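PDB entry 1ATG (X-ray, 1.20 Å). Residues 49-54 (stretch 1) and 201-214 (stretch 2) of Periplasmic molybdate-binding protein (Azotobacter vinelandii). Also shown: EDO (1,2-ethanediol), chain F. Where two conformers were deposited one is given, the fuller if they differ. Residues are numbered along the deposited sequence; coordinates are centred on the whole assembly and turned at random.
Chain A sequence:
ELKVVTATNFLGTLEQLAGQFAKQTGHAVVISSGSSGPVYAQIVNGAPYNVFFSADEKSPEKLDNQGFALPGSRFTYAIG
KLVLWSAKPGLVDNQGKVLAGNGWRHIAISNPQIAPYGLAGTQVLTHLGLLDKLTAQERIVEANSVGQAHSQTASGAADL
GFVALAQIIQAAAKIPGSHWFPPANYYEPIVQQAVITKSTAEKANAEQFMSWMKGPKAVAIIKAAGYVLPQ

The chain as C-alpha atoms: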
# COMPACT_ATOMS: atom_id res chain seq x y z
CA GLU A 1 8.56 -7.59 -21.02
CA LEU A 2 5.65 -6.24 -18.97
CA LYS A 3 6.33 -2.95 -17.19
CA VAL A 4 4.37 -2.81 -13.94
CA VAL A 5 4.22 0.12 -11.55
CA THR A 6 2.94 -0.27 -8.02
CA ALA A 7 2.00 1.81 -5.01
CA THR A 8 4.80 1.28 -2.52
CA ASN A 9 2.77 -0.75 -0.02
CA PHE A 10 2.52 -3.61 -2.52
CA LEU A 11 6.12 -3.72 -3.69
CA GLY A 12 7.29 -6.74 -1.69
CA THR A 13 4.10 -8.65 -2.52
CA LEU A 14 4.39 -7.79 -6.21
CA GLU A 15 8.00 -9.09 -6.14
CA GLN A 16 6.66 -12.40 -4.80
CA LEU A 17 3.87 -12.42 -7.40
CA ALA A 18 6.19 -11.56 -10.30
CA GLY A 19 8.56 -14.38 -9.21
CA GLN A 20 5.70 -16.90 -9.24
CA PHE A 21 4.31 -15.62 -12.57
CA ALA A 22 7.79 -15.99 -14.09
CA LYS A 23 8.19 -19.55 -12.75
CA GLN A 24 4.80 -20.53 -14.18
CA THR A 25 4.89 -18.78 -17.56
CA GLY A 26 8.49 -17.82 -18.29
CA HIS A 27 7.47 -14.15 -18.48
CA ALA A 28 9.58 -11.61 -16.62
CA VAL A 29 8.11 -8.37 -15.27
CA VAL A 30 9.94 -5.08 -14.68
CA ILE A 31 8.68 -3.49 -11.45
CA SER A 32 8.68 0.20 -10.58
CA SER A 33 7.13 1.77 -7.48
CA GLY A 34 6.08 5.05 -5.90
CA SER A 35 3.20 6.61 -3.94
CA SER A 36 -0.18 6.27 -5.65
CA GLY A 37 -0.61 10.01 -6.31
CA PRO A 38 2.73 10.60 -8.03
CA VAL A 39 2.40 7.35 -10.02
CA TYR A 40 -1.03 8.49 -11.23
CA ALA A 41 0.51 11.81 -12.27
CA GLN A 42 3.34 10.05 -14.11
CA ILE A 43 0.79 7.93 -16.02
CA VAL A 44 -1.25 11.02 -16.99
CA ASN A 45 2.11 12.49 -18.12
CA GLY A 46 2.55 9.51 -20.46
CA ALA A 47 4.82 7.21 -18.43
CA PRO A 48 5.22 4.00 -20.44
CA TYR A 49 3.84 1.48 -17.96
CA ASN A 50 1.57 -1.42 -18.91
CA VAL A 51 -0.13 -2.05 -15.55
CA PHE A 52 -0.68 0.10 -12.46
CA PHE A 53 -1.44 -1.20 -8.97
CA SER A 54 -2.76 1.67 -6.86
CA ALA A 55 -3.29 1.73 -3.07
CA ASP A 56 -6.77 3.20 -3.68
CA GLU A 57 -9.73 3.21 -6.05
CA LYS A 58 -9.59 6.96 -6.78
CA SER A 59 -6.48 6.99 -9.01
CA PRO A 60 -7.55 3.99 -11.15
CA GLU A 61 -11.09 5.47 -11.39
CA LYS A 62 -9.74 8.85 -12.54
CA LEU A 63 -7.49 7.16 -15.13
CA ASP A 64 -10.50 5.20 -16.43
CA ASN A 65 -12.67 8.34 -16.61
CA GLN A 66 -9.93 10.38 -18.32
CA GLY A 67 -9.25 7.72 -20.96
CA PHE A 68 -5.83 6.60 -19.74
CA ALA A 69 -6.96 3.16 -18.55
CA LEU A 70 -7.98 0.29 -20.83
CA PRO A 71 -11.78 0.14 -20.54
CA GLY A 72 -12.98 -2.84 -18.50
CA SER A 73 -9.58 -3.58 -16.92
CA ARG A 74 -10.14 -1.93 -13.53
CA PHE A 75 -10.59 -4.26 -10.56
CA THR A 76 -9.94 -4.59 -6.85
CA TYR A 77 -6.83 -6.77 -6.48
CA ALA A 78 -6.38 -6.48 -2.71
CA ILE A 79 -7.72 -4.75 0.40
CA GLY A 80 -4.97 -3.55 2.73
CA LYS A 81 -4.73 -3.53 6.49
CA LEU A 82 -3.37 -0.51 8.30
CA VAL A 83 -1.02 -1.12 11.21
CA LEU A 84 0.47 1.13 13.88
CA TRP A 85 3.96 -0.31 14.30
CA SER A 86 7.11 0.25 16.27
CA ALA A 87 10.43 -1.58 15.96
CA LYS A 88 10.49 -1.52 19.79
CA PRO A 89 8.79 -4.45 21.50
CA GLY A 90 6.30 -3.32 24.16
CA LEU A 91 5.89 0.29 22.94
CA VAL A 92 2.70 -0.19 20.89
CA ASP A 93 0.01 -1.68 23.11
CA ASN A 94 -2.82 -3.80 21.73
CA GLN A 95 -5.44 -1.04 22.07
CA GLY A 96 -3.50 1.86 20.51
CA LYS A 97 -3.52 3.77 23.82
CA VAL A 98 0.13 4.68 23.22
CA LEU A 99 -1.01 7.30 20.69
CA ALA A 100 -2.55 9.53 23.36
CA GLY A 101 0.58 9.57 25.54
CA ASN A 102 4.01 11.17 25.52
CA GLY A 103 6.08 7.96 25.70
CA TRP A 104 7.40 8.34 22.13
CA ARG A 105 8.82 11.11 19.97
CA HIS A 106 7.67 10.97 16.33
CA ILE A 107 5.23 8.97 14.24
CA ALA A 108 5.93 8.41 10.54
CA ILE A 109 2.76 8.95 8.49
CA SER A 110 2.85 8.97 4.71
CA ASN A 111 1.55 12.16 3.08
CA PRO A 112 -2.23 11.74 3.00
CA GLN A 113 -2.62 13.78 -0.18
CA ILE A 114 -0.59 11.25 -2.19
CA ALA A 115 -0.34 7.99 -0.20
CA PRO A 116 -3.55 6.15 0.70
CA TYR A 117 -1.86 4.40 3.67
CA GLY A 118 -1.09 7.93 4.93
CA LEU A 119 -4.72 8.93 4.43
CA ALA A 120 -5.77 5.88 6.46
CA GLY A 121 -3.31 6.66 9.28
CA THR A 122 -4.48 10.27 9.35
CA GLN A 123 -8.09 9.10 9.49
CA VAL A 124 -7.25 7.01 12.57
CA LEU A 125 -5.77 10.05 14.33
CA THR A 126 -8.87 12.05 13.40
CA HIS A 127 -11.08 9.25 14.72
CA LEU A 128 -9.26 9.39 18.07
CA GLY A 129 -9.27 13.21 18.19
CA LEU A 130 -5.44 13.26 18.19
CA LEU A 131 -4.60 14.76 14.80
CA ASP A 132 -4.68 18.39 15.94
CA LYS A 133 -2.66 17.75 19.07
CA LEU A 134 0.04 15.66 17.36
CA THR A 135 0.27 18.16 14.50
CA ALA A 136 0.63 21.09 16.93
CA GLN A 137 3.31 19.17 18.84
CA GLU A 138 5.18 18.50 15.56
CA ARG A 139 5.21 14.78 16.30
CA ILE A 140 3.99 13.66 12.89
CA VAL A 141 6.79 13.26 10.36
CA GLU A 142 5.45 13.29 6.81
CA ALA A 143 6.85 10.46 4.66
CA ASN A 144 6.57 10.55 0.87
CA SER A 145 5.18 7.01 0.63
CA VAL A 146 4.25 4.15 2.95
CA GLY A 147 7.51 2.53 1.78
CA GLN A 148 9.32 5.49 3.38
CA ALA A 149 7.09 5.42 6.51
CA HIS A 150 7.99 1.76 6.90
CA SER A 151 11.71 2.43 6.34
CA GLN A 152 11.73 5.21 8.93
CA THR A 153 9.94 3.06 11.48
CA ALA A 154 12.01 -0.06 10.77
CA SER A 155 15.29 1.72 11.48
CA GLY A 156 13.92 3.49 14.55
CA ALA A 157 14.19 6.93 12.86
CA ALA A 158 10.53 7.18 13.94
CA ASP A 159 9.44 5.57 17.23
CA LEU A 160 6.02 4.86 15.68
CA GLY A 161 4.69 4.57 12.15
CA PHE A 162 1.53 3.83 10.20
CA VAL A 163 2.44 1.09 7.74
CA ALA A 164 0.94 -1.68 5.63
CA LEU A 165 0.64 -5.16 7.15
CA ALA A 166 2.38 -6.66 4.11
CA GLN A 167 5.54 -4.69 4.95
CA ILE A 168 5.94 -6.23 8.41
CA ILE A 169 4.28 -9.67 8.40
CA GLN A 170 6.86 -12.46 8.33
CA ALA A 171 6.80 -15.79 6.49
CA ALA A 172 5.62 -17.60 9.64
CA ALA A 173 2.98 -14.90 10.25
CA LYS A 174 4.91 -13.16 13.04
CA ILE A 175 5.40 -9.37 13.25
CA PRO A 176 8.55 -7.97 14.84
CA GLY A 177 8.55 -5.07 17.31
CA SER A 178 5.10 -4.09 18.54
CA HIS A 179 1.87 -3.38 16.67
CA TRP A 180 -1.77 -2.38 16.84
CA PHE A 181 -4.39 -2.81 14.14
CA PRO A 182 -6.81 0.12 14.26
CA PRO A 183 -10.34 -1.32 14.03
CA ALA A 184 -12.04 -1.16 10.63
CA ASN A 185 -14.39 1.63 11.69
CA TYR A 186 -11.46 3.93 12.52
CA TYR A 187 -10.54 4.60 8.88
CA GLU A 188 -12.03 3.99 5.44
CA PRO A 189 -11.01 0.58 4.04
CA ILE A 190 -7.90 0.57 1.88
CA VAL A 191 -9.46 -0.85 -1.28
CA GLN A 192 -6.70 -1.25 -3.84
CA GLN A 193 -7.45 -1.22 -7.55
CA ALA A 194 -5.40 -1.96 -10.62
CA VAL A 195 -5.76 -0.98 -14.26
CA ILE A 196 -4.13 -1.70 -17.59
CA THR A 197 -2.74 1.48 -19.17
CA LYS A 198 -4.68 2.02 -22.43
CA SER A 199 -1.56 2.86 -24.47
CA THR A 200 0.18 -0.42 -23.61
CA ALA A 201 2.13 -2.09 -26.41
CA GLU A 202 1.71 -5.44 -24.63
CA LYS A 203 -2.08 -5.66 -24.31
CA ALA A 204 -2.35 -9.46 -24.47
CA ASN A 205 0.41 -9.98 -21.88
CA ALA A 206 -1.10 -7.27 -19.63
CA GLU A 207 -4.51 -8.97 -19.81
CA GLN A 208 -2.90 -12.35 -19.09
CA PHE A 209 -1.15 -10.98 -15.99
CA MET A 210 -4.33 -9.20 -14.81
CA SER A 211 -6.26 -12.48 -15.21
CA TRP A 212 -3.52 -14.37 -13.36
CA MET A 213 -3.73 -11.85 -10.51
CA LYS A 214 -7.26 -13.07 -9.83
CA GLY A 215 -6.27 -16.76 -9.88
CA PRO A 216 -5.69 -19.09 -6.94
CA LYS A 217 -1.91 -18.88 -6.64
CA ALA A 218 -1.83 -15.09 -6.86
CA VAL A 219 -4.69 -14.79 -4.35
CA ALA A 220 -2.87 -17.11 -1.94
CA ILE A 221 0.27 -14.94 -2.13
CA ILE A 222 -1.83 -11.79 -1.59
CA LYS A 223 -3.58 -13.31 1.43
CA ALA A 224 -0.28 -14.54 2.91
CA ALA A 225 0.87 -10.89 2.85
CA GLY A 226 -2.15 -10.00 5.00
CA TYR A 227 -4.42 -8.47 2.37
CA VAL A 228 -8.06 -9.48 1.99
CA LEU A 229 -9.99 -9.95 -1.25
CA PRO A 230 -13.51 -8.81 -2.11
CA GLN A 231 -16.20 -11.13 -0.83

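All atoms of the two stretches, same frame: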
# COMPACT_ATOMS: atom_id res chain seq x y z
N TYR A 49 4.09 2.66 -18.77
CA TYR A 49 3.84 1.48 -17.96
C TYR A 49 2.69 0.71 -18.62
O TYR A 49 1.85 1.30 -19.29
CB TYR A 49 3.47 1.85 -16.53
CG TYR A 49 4.60 2.46 -15.73
CD1 TYR A 49 5.77 1.76 -15.52
CD2 TYR A 49 4.49 3.74 -15.18
CE1 TYR A 49 6.82 2.29 -14.78
CE2 TYR A 49 5.53 4.27 -14.43
CZ TYR A 49 6.68 3.55 -14.25
OH TYR A 49 7.72 4.08 -13.51
N ASN A 50 2.64 -0.59 -18.38
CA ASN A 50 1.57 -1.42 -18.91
C ASN A 50 0.44 -1.62 -17.91
O ASN A 50 -0.73 -1.68 -18.27
CB ASN A 50 2.13 -2.80 -19.30
CG ASN A 50 3.18 -2.65 -20.39
OD1 ASN A 50 4.29 -3.13 -20.27
ND2 ASN A 50 2.77 -1.96 -21.45
N VAL A 51 0.81 -1.77 -16.63
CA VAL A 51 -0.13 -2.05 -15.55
C VAL A 51 0.22 -1.17 -14.33
O VAL A 51 1.39 -0.99 -14.04
CB VAL A 51 -0.03 -3.53 -15.12
CG1 VAL A 51 -0.86 -3.84 -13.87
CG2 VAL A 51 -0.46 -4.49 -16.23
N PHE A 52 -0.82 -0.70 -13.67
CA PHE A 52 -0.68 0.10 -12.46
C PHE A 52 -1.52 -0.53 -11.33
O PHE A 52 -2.71 -0.70 -11.47
CB PHE A 52 -1.16 1.53 -12.72
CG PHE A 52 -1.31 2.45 -11.54
CD1 PHE A 52 -0.46 2.48 -10.45
CD2 PHE A 52 -2.37 3.35 -11.56
CE1 PHE A 52 -0.68 3.37 -9.41
CE2 PHE A 52 -2.57 4.25 -10.52
CZ PHE A 52 -1.72 4.26 -9.45
N PHE A 53 -0.83 -0.78 -10.21
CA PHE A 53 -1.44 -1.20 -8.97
C PHE A 53 -1.47 0.01 -8.02
O PHE A 53 -0.41 0.45 -7.55
CB PHE A 53 -0.66 -2.32 -8.29
CG PHE A 53 -0.74 -3.63 -9.03
CD1 PHE A 53 -1.84 -4.45 -8.93
CD2 PHE A 53 0.31 -4.02 -9.85
CE1 PHE A 53 -1.93 -5.64 -9.63
CE2 PHE A 53 0.25 -5.22 -10.55
CZ PHE A 53 -0.87 -6.03 -10.43
N SER A 54 -2.66 0.54 -7.79
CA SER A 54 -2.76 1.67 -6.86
C SER A 54 -3.02 1.19 -5.43
O SER A 54 -3.46 0.03 -5.26
CB SER A 54 -3.91 2.57 -7.29
OG SER A 54 -3.89 3.76 -6.52
N ALA A 201 1.73 -1.41 -25.17
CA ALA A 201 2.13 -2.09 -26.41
C ALA A 201 2.21 -3.59 -26.17
O ALA A 201 2.74 -4.35 -26.98
CB ALA A 201 3.46 -1.53 -26.89
N GLU A 202 1.72 -4.04 -25.02
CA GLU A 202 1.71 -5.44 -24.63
C GLU A 202 0.35 -5.80 -24.05
O GLU A 202 0.23 -6.38 -22.96
CB GLU A 202 2.81 -5.74 -23.61
CG GLU A 202 4.24 -5.69 -24.09
CD GLU A 202 4.72 -6.97 -24.75
OE1 GLU A 202 3.91 -7.67 -25.39
OE2 GLU A 202 5.93 -7.27 -24.65
N LYS A 203 -0.72 -5.45 -24.75
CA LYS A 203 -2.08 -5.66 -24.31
C LYS A 203 -2.40 -7.09 -23.90
O LYS A 203 -2.98 -7.32 -22.83
CB LYS A 203 -3.09 -5.21 -25.38
CG LYS A 203 -4.50 -5.07 -24.85
CD LYS A 203 -5.45 -4.58 -25.94
CE LYS A 203 -6.89 -4.60 -25.46
NZ LYS A 203 -7.44 -5.98 -25.42
N ALA A 204 -2.06 -8.06 -24.76
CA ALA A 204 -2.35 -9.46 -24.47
C ALA A 204 -1.63 -9.92 -23.21
O ALA A 204 -2.24 -10.57 -22.35
CB ALA A 204 -1.98 -10.33 -25.66
N ASN A 205 -0.34 -9.61 -23.08
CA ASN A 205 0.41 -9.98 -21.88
C ASN A 205 -0.14 -9.26 -20.64
O ASN A 205 -0.23 -9.90 -19.58
CB ASN A 205 1.89 -9.66 -22.06
CG ASN A 205 2.83 -10.42 -21.16
OD1 ASN A 205 2.48 -11.45 -20.57
ND2 ASN A 205 4.06 -9.94 -21.06
N ALA A 206 -0.53 -8.00 -20.77
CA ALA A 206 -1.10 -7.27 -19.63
C ALA A 206 -2.39 -7.93 -19.19
O ALA A 206 -2.62 -8.14 -17.99
CB ALA A 206 -1.33 -5.82 -20.00
N GLU A 207 -3.26 -8.29 -20.13
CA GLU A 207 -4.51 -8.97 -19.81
C GLU A 207 -4.25 -10.34 -19.20
O GLU A 207 -4.95 -10.73 -18.26
CB GLU A 207 -5.40 -9.04 -21.06
CG GLU A 207 -5.91 -7.67 -21.47
CD GLU A 207 -6.78 -7.70 -22.71
OE1 GLU A 207 -6.58 -8.61 -23.55
OE2 GLU A 207 -7.64 -6.81 -22.85
N GLN A 208 -3.25 -11.06 -19.66
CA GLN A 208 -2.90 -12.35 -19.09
C GLN A 208 -2.49 -12.18 -17.63
O GLN A 208 -2.94 -12.92 -16.76
CB GLN A 208 -1.78 -13.04 -19.87
CG GLN A 208 -1.41 -14.40 -19.28
CD GLN A 208 -0.30 -15.12 -20.01
OE1 GLN A 208 0.25 -16.10 -19.51
NE2 GLN A 208 0.04 -14.65 -21.21
N PHE A 209 -1.61 -11.21 -17.37
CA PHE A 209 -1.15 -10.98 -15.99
C PHE A 209 -2.30 -10.54 -15.11
O PHE A 209 -2.44 -11.01 -13.96
CB PHE A 209 -0.01 -9.96 -16.00
CG PHE A 209 0.56 -9.70 -14.63
CD1 PHE A 209 1.21 -10.71 -13.95
CD2 PHE A 209 0.44 -8.46 -14.03
CE1 PHE A 209 1.74 -10.49 -12.68
CE2 PHE A 209 0.97 -8.25 -12.77
CZ PHE A 209 1.62 -9.25 -12.09
N MET A 210 -3.18 -9.67 -15.57
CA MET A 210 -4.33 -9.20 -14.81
C MET A 210 -5.28 -10.36 -14.50
O MET A 210 -5.85 -10.42 -13.41
CB MET A 210 -5.04 -8.06 -15.53
CG MET A 210 -4.21 -6.78 -15.58
SD MET A 210 -4.10 -5.89 -14.02
CE MET A 210 -5.53 -4.81 -14.20
N SER A 211 -5.44 -11.29 -15.44
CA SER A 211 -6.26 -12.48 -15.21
C SER A 211 -5.60 -13.38 -14.17
O SER A 211 -6.24 -13.85 -13.24
CB SER A 211 -6.48 -13.27 -16.50
OG SER A 211 -7.08 -14.53 -16.22
N TRP A 212 -4.29 -13.56 -14.29
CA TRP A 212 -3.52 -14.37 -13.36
C TRP A 212 -3.60 -13.83 -11.93
O TRP A 212 -3.70 -14.57 -10.95
CB TRP A 212 -2.06 -14.45 -13.82
CG TRP A 212 -1.22 -15.30 -12.91
CD1 TRP A 212 -1.07 -16.66 -12.95
CD2 TRP A 212 -0.40 -14.84 -11.84
NE1 TRP A 212 -0.23 -17.06 -11.95
CE2 TRP A 212 0.20 -15.96 -11.25
CE3 TRP A 212 -0.13 -13.57 -11.30
CZ2 TRP A 212 1.06 -15.87 -10.16
CZ3 TRP A 212 0.74 -13.48 -10.23
CH2 TRP A 212 1.32 -14.62 -9.66
N MET A 213 -3.61 -12.49 -11.81
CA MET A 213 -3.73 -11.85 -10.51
C MET A 213 -4.99 -12.18 -9.75
O MET A 213 -5.03 -12.01 -8.52
CB MET A 213 -3.68 -10.32 -10.70
CG MET A 213 -2.26 -9.81 -10.93
SD MET A 213 -1.19 -9.93 -9.49
CE MET A 213 -2.14 -9.01 -8.27
N LYS A 214 -6.02 -12.67 -10.45
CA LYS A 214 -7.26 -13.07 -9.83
C LYS A 214 -7.30 -14.57 -9.54
O LYS A 214 -8.25 -15.04 -8.93
CB LYS A 214 -8.44 -12.76 -10.78
CG LYS A 214 -8.53 -11.30 -11.20
CD LYS A 214 -9.55 -11.08 -12.31
CE LYS A 214 -9.62 -9.62 -12.73
NZ LYS A 214 -8.46 -9.20 -13.54
C1 EDO F . 7.50 5.39 -10.08
O1 EDO F . 6.92 5.48 -11.49
C2 EDO F . 9.03 5.49 -9.97
O2 EDO F . 9.48 6.85 -10.58
O HOH W 1 3.95 -0.73 -23.49

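No direct hydrogen bond or salt bridge joins these two stretches. Their one polar link runs through a single water. Water 1 accepts a hydrogen bond from Asn-50 ND2 at 2.7 Å and another from Ala-201 N at 2.9 Å. The two nitrogens themselves, Asn-50 ND2 and Ala-201 N, lie 3.9 Å apart. Both are donors, so they cannot satisfy each other. The water supplies the acceptor that each one needs. Asn-50 OD1, the other end of the amide, is hydrogen-bonded elsewhere in the structure.

The rest of the contact is apolar. Strand 51-53 runs beside the helix that begins at Lys-203. The two axes point in roughly the same direction, 30° apart, and approach to 10.4 Å. Side chains fill the space between the backbones. The nearest CA atoms across the contact, those of Asn-50 and Ala-206, are 6.5 Å apart. The interface is small, burying 340 Å² over both sides. Touching residues are at least 151 positions apart in sequence.

The strand alternates in the usual way. Val-51 and Phe-53 point their CA-to-CB bonds toward the helix, while Phe-52 points away and makes no contact with it. Stretch 2 answers with Ala-206, Phe-209, Met-210 and Met-213, at intervals of three, one and three. Such spacing, close to one helical turn, keeps these residues on the side near the strand.

Val-51 spans two of these residues. Val-51 CG2 lies 4.1 Å from Ala-206 CB, and Val-51 CG1 lies 3.8 Å from Met-210 SD. Ala-206 offers only a methyl group, at the place where the backbones come closest. Met-210 starts sideways from its CA, but its bent side chain, with all three chi angles m, brings its end nearer to the strand.

Phe-53 meets Phe-209 and Met-213. Phe-53 CZ is 3.7 Å from Phe-209 CE2, which sits at the edge of the Phe-53 ring, near its plane. Phe-53 CE1 also meets Met-213 CE at 3.6 Å. Met-213 SD is 5.1 Å from the centroid of the Phe-53 ring, 61° off the ring normal. This is an oblique sulfur-aromatic contact. All of these residues are buried, so the pairings keep nonpolar surface away from solvent.

The helix is braced by its own bonds. Glu-202 holds the N-cap position, and Glu-202 O accepts from Ala-206 N at 2.8 Å. Glu-202 CB points toward stretch 1, but the end of its side chain leads away. On the side facing away from the strand, Lys-203 NZ donates to Glu-207 OE2 at 2.7 Å, a salt bridge across one helical turn. Further along, Lys-214 NZ donates to Met-210 O at 2.9 Å.

Tyr-49 takes no part in the contact. Tyr-49 OH shares a 2.6 Å hydrogen bond with O1 of the 1,2-ethanediol, probably from the crystallisation liquor.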